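Condensin complex subunit 3 (PDB 5OQR) serves as a regulatory subunit of condensin, the complex required to convert interphase chromatin into condensed mitotic-like chromosomes. Local coordinates at residues S745-E759 / L773-E785. Residues are numbered along the deposited sequence; the frame is centred on the assembly and turned at random.
Sequences SSDYQRTKRKLETYE and LAKFERMLLQNEE
Helix 745-759 and the 773-785 segment of helix 767-785 run antiparallel, the N-to-C directions of these segments 159° apart and their axes 8.9 Å from each other at closest approach. They are nearer at one end: the CA atoms of Ser-745 and Glu-784 are 4.9 Å apart, against 6.8 Å for those of Lys-752 and Glu-777. At this close end the ring of Tyr-748 takes Asn-783 CB over one face, a CH-pi contact 3.6 Å from the centroid and 16° off the normal, while Leu-780 CD2 meets the ring edge. The phenol OH is hydrogen-bonded to Pro-740 O and Leu-743 N, in the segment leading into helix 745-759, which ties the ring to that connection. Glu-784 packs as a knob among Ser-745, Tyr-748, Gln-749 and Lys-752, its CG 3.5 Å from Tyr-748 CB.

Lys-752 is the reciprocal knob, set among Glu-777, Leu-780, Leu-781 and Glu-784. With CG anti to the backbone N (chi1 -176°), its chain extends toward the other helix, CE touching Glu-777 and Leu-781, but the bend at chi4 turns NZ back to a salt bridge with Glu-756 OE1 of its own helix; Glu-777 OE1, 4.2 Å from NZ, lies beyond salt-bridge range. Farther along, Leu-755 CD2 touches Leu-773 CD2 at 4.0 Å, and Leu-773 CD1 comes to the edge of the Tyr-758 ring. Thr-751, whose OG1 is hydrogen-bonded to Asn-712 OD1, and Phe-776 carry the packing onto helices 706-717 and 725-736 respectively. Such antiparallel helix-on-helix packing, here at the C-terminal end of the chain, is characteristic of alpha-solenoids such as this HEAT-repeat subunit.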
loop_
_atom_site.group_PDB
_atom_site.type_symbol
_atom_site.label_atom_id
_atom_site.label_comp_id
_atom_site.label_asym_id
_atom_site.label_seq_id
_atom_site.Cartn_x
_atom_site.Cartn_y
_atom_site.Cartn_z
ATOM N N SER A 745 27.859 17.809 28.140
ATOM C CA SER A 745 28.775 16.813 28.688
ATOM C C SER A 745 28.139 16.025 29.826
ATOM O O SER A 745 28.419 14.832 29.981
ATOM C CB SER A 745 30.058 17.491 29.171
ATOM O OG SER A 745 30.759 18.085 28.094
ATOM N N SER A 746 27.287 16.666 30.630
ATOM C CA SER A 746 26.638 15.962 31.730
ATOM C C SER A 746 25.773 14.813 31.230
ATOM O O SER A 746 25.552 13.843 31.962
ATOM C CB SER A 746 25.795 16.937 32.552
ATOM O OG SER A 746 24.806 17.558 31.753
ATOM N N ASP A 747 25.274 14.900 29.996
ATOM C CA ASP A 747 24.491 13.802 29.439
ATOM C C ASP A 747 25.371 12.584 29.190
ATOM O O ASP A 747 25.033 11.468 29.597
ATOM C CB ASP A 747 23.803 14.249 28.148
ATOM C CG ASP A 747 22.694 15.256 28.395
ATOM O OD1 ASP A 747 22.038 15.179 29.455
ATOM O OD2 ASP A 747 22.474 16.124 27.528
ATOM N N TYR A 748 26.512 12.781 28.528
ATOM C CA TYR A 748 27.450 11.680 28.332
ATOM C C TYR A 748 27.979 11.172 29.666
ATOM O O TYR A 748 28.187 9.966 29.842
ATOM C CB TYR A 748 28.604 12.125 27.436
ATOM C CG TYR A 748 28.173 12.671 26.100
ATOM C CD1 TYR A 748 27.528 11.865 25.175
ATOM C CD2 TYR A 748 28.420 13.991 25.757
ATOM C CE1 TYR A 748 27.134 12.359 23.952
ATOM C CE2 TYR A 748 28.031 14.495 24.535
ATOM C CZ TYR A 748 27.390 13.674 23.635
ATOM O OH TYR A 748 27.000 14.172 22.413
ATOM N N GLN A 749 28.208 12.078 30.618
ATOM C CA GLN A 749 28.663 11.660 31.939
ATOM C C GLN A 749 27.620 10.793 32.627
ATOM O O GLN A 749 27.960 9.809 33.292
ATOM C CB GLN A 749 28.988 12.884 32.794
ATOM C CG GLN A 749 30.205 13.664 32.329
ATOM C CD GLN A 749 30.370 14.978 33.067
ATOM O OE1 GLN A 749 29.655 15.257 34.029
ATOM N NE2 GLN A 749 31.316 15.792 32.618
ATOM N N ARG A 750 26.339 11.138 32.476
ATOM C CA ARG A 750 25.289 10.386 33.150
ATOM C C ARG A 750 25.170 8.978 32.584
ATOM O O ARG A 750 24.957 8.019 33.333
ATOM C CB ARG A 750 23.954 11.121 33.032
ATOM C CG ARG A 750 23.045 10.916 34.230
ATOM C CD ARG A 750 21.594 10.728 33.829
ATOM N NE ARG A 750 20.784 10.284 34.962
ATOM C CZ ARG A 750 19.568 9.756 34.860
ATOM N NH1 ARG A 750 19.003 9.596 33.670
ATOM N NH2 ARG A 750 18.917 9.382 35.952
ATOM N N THR A 751 25.306 8.830 31.265
ATOM C CA THR A 751 25.198 7.507 30.662
ATOM C C THR A 751 26.400 6.643 31.017
ATOM O O THR A 751 26.262 5.431 31.207
ATOM C CB THR A 751 25.045 7.627 29.143
ATOM O OG1 THR A 751 23.806 8.275 28.841
ATOM C CG2 THR A 751 25.053 6.257 28.476
ATOM N N LYS A 752 27.587 7.246 31.107
ATOM C CA LYS A 752 28.759 6.486 31.524
ATOM C C LYS A 752 28.590 5.961 32.944
ATOM O O LYS A 752 28.982 4.829 33.245
ATOM C CB LYS A 752 30.016 7.347 31.410
ATOM C CG LYS A 752 31.295 6.596 31.735
ATOM C CD LYS A 752 32.519 7.296 31.168
ATOM C CE LYS A 752 33.792 6.532 31.496
ATOM N NZ LYS A 752 34.021 6.432 32.965
ATOM N N ARG A 753 28.004 6.767 33.831
ATOM C CA ARG A 753 27.657 6.275 35.159
ATOM C C ARG A 753 26.762 5.048 35.067
ATOM O O ARG A 753 26.940 4.081 35.816
ATOM C CB ARG A 753 26.971 7.379 35.963
ATOM C CG ARG A 753 27.873 8.076 36.964
ATOM C CD ARG A 753 27.601 9.569 37.001
ATOM N NE ARG A 753 26.180 9.866 37.170
ATOM C CZ ARG A 753 25.619 11.036 36.881
ATOM N NH1 ARG A 753 26.353 12.030 36.398
ATOM N NH2 ARG A 753 24.318 11.210 37.067
ATOM N N LYS A 754 25.790 5.070 34.154
ATOM C CA LYS A 754 24.950 3.898 33.933
ATOM C C LYS A 754 25.781 2.727 33.425
ATOM O O LYS A 754 25.632 1.594 33.893
ATOM C CB LYS A 754 23.833 4.234 32.941
ATOM C CG LYS A 754 22.453 4.313 33.555
ATOM C CD LYS A 754 22.215 5.639 34.243
ATOM C CE LYS A 754 20.860 5.657 34.924
ATOM N NZ LYS A 754 20.701 6.821 35.833
ATOM N N LEU A 755 26.656 2.985 32.452
ATOM C CA LEU A 755 27.580 1.964 31.971
ATOM C C LEU A 755 28.344 1.332 33.129
ATOM O O LEU A 755 28.419 0.104 33.243
ATOM C CB LEU A 755 28.540 2.593 30.954
ATOM C CG LEU A 755 29.606 1.761 30.223
ATOM C CD1 LEU A 755 30.793 1.402 31.116
ATOM C CD2 LEU A 755 29.010 0.515 29.607
ATOM N N GLU A 756 28.909 2.162 34.007
ATOM C CA GLU A 756 29.730 1.646 35.097
ATOM C C GLU A 756 28.903 0.839 36.086
ATOM O O GLU A 756 29.347 -0.212 36.560
ATOM C CB GLU A 756 30.434 2.800 35.808
ATOM C CG GLU A 756 31.456 3.517 34.944
ATOM C CD GLU A 756 31.998 4.773 35.601
ATOM O OE1 GLU A 756 32.887 5.420 35.007
ATOM O OE2 GLU A 756 31.533 5.116 36.709
ATOM N N THR A 757 27.705 1.316 36.423
ATOM C CA THR A 757 26.846 0.567 37.335
ATOM C C THR A 757 26.590 -0.841 36.814
ATOM O O THR A 757 26.578 -1.804 37.588
ATOM C CB THR A 757 25.526 1.309 37.540
ATOM O OG1 THR A 757 25.781 2.581 38.145
ATOM C CG2 THR A 757 24.578 0.506 38.435
ATOM N N TYR A 758 26.376 -0.981 35.506
ATOM C CA TYR A 758 26.164 -2.308 34.943
ATOM C C TYR A 758 27.446 -3.130 34.978
ATOM O O TYR A 758 27.414 -4.329 35.273
ATOM C CB TYR A 758 25.642 -2.204 33.511
ATOM C CG TYR A 758 25.797 -3.496 32.749
ATOM C CD1 TYR A 758 26.800 -3.648 31.806
ATOM C CD2 TYR A 758 24.960 -4.573 32.994
ATOM C CE1 TYR A 758 26.955 -4.831 31.117
ATOM C CE2 TYR A 758 25.106 -5.761 32.310
ATOM C CZ TYR A 758 26.108 -5.885 31.373
ATOM O OH TYR A 758 26.262 -7.066 30.689
ATOM N N GLU A 759 28.583 -2.504 34.670
ATOM C CA GLU A 759 29.853 -3.218 34.708
ATOM C C GLU A 759 30.158 -3.744 36.104
ATOM O O GLU A 759 30.766 -4.809 36.246
ATOM C CB GLU A 759 30.980 -2.303 34.230
ATOM C CG GLU A 759 30.858 -1.872 32.779
ATOM C CD GLU A 759 31.290 -2.954 31.810
ATOM O OE1 GLU A 759 31.676 -2.618 30.670
ATOM O OE2 GLU A 759 31.250 -4.144 32.188
ATOM N N LEU A 773 30.673 -2.703 24.127
ATOM C CA LEU A 773 30.684 -1.863 25.319
ATOM C C LEU A 773 31.905 -0.955 25.346
ATOM O O LEU A 773 31.806 0.217 25.720
ATOM C CB LEU A 773 30.634 -2.735 26.571
ATOM C CG LEU A 773 29.316 -3.469 26.823
ATOM C CD1 LEU A 773 29.452 -4.407 28.004
ATOM C CD2 LEU A 773 28.178 -2.485 27.056
ATOM N N ALA A 774 33.066 -1.477 24.947
ATOM C CA ALA A 774 34.275 -0.661 24.939
ATOM C C ALA A 774 34.180 0.453 23.906
ATOM O O ALA A 774 34.549 1.599 24.181
ATOM C CB ALA A 774 35.495 -1.537 24.668
ATOM N N LYS A 775 33.688 0.136 22.710
ATOM C CA LYS A 775 33.535 1.159 21.684
ATOM C C LYS A 775 32.509 2.206 22.092
ATOM O O LYS A 775 32.663 3.387 21.762
ATOM C CB LYS A 775 33.141 0.506 20.364
ATOM C CG LYS A 775 33.501 1.319 19.133
ATOM C CD LYS A 775 33.208 0.548 17.855
ATOM C CE LYS A 775 34.144 -0.644 17.684
ATOM N NZ LYS A 775 33.394 -1.909 17.453
ATOM N N PHE A 776 31.460 1.795 22.807
ATOM C CA PHE A 776 30.471 2.746 23.296
ATOM C C PHE A 776 31.047 3.610 24.410
ATOM O O PHE A 776 30.835 4.828 24.434
ATOM C CB PHE A 776 29.233 1.993 23.783
ATOM C CG PHE A 776 28.042 2.870 24.018
ATOM C CD1 PHE A 776 27.173 3.168 22.986
ATOM C CD2 PHE A 776 27.788 3.393 25.273
ATOM C CE1 PHE A 776 26.075 3.973 23.197
ATOM C CE2 PHE A 776 26.691 4.199 25.491
ATOM C CZ PHE A 776 25.832 4.489 24.452
ATOM N N GLU A 777 31.785 2.997 25.338
ATOM C CA GLU A 777 32.366 3.752 26.443
ATOM C C GLU A 777 33.359 4.790 25.939
ATOM O O GLU A 777 33.442 5.896 26.484
ATOM C CB GLU A 777 33.038 2.796 27.425
ATOM C CG GLU A 777 33.416 3.430 28.742
ATOM C CD GLU A 777 33.894 2.410 29.755
ATOM O OE1 GLU A 777 34.354 2.816 30.842
ATOM O OE2 GLU A 777 33.806 1.200 29.460
ATOM N N ARG A 778 34.123 4.454 24.897
ATOM C CA ARG A 778 35.076 5.410 24.347
ATOM C C ARG A 778 34.379 6.502 23.548
ATOM O O ARG A 778 34.854 7.642 23.520
ATOM C CB ARG A 778 36.105 4.686 23.480
ATOM C CG ARG A 778 37.195 3.994 24.279
ATOM C CD ARG A 778 38.322 3.521 23.383
ATOM N NE ARG A 778 37.901 2.446 22.491
ATOM C CZ ARG A 778 38.021 1.150 22.757
ATOM N NH1 ARG A 778 38.558 0.742 23.900
ATOM N NH2 ARG A 778 37.605 0.254 21.873
ATOM N N MET A 779 33.263 6.181 22.894
ATOM C CA MET A 779 32.480 7.215 22.227
ATOM C C MET A 779 32.016 8.272 23.221
ATOM O O MET A 779 32.093 9.473 22.942
ATOM C CB MET A 779 31.290 6.578 21.510
ATOM C CG MET A 779 30.274 7.571 20.952
ATOM S SD MET A 779 28.989 8.060 22.124
ATOM C CE MET A 779 28.118 6.514 22.348
ATOM N N LEU A 780 31.539 7.845 24.390
ATOM C CA LEU A 780 31.121 8.799 25.413
ATOM C C LEU A 780 32.269 9.720 25.804
ATOM O O LEU A 780 32.103 10.943 25.876
ATOM C CB LEU A 780 30.589 8.050 26.635
ATOM C CG LEU A 780 29.318 7.230 26.413
ATOM C CD1 LEU A 780 29.042 6.332 27.607
ATOM C CD2 LEU A 780 28.134 8.145 26.153
ATOM N N LEU A 781 33.449 9.149 26.060
ATOM C CA LEU A 781 34.605 9.963 26.417
ATOM C C LEU A 781 34.920 10.975 25.325
ATOM O O LEU A 781 35.164 12.154 25.602
ATOM C CB LEU A 781 35.815 9.066 26.670
ATOM C CG LEU A 781 35.762 8.177 27.910
ATOM C CD1 LEU A 781 36.867 7.141 27.861
ATOM C CD2 LEU A 781 35.875 9.019 29.162
ATOM N N GLN A 782 34.921 10.527 24.070
ATOM C CA GLN A 782 35.285 11.411 22.968
ATOM C C GLN A 782 34.309 12.573 22.838
ATOM O O GLN A 782 34.716 13.701 22.541
ATOM C CB GLN A 782 35.350 10.611 21.671
ATOM C CG GLN A 782 35.614 11.441 20.434
ATOM C CD GLN A 782 35.744 10.585 19.198
ATOM O OE1 GLN A 782 36.117 9.416 19.277
ATOM N NE2 GLN A 782 35.423 11.157 18.045
ATOM N N ASN A 783 33.015 12.321 23.049
ATOM C CA ASN A 783 32.027 13.382 22.897
ATOM C C ASN A 783 32.028 14.342 24.080
ATOM O O ASN A 783 31.732 15.528 23.904
ATOM C CB ASN A 783 30.636 12.781 22.694
ATOM C CG ASN A 783 30.492 12.104 21.351
ATOM O OD1 ASN A 783 31.249 12.381 20.423
ATOM N ND2 ASN A 783 29.517 11.214 21.235
ATOM N N GLU A 784 32.350 13.860 25.282
ATOM C CA GLU A 784 32.607 14.771 26.393
ATOM C C GLU A 784 33.765 15.704 26.070
ATOM O O GLU A 784 33.699 16.909 26.336
ATOM C CB GLU A 784 32.931 13.990 27.665
ATOM C CG GLU A 784 31.810 13.155 28.228
ATOM C CD GLU A 784 32.202 12.493 29.540
ATOM O OE1 GLU A 784 32.982 13.105 30.300
ATOM O OE2 GLU A 784 31.745 11.361 29.809
ATOM N N GLU A 785 34.838 15.156 25.498
ATOM C CA GLU A 785 36.053 15.929 25.270
ATOM C C GLU A 785 35.795 17.086 24.315
ATOM O O GLU A 785 36.163 18.232 24.596
ATOM C CB GLU A 785 37.147 15.005 24.730
ATOM C CG GLU A 785 38.480 15.678 24.426
ATOM C CD GLU A 785 39.303 15.930 25.670
ATOM O OE1 GLU A 785 38.789 15.698 26.784
ATOM O OE2 GLU A 785 40.470 16.355 25.531
#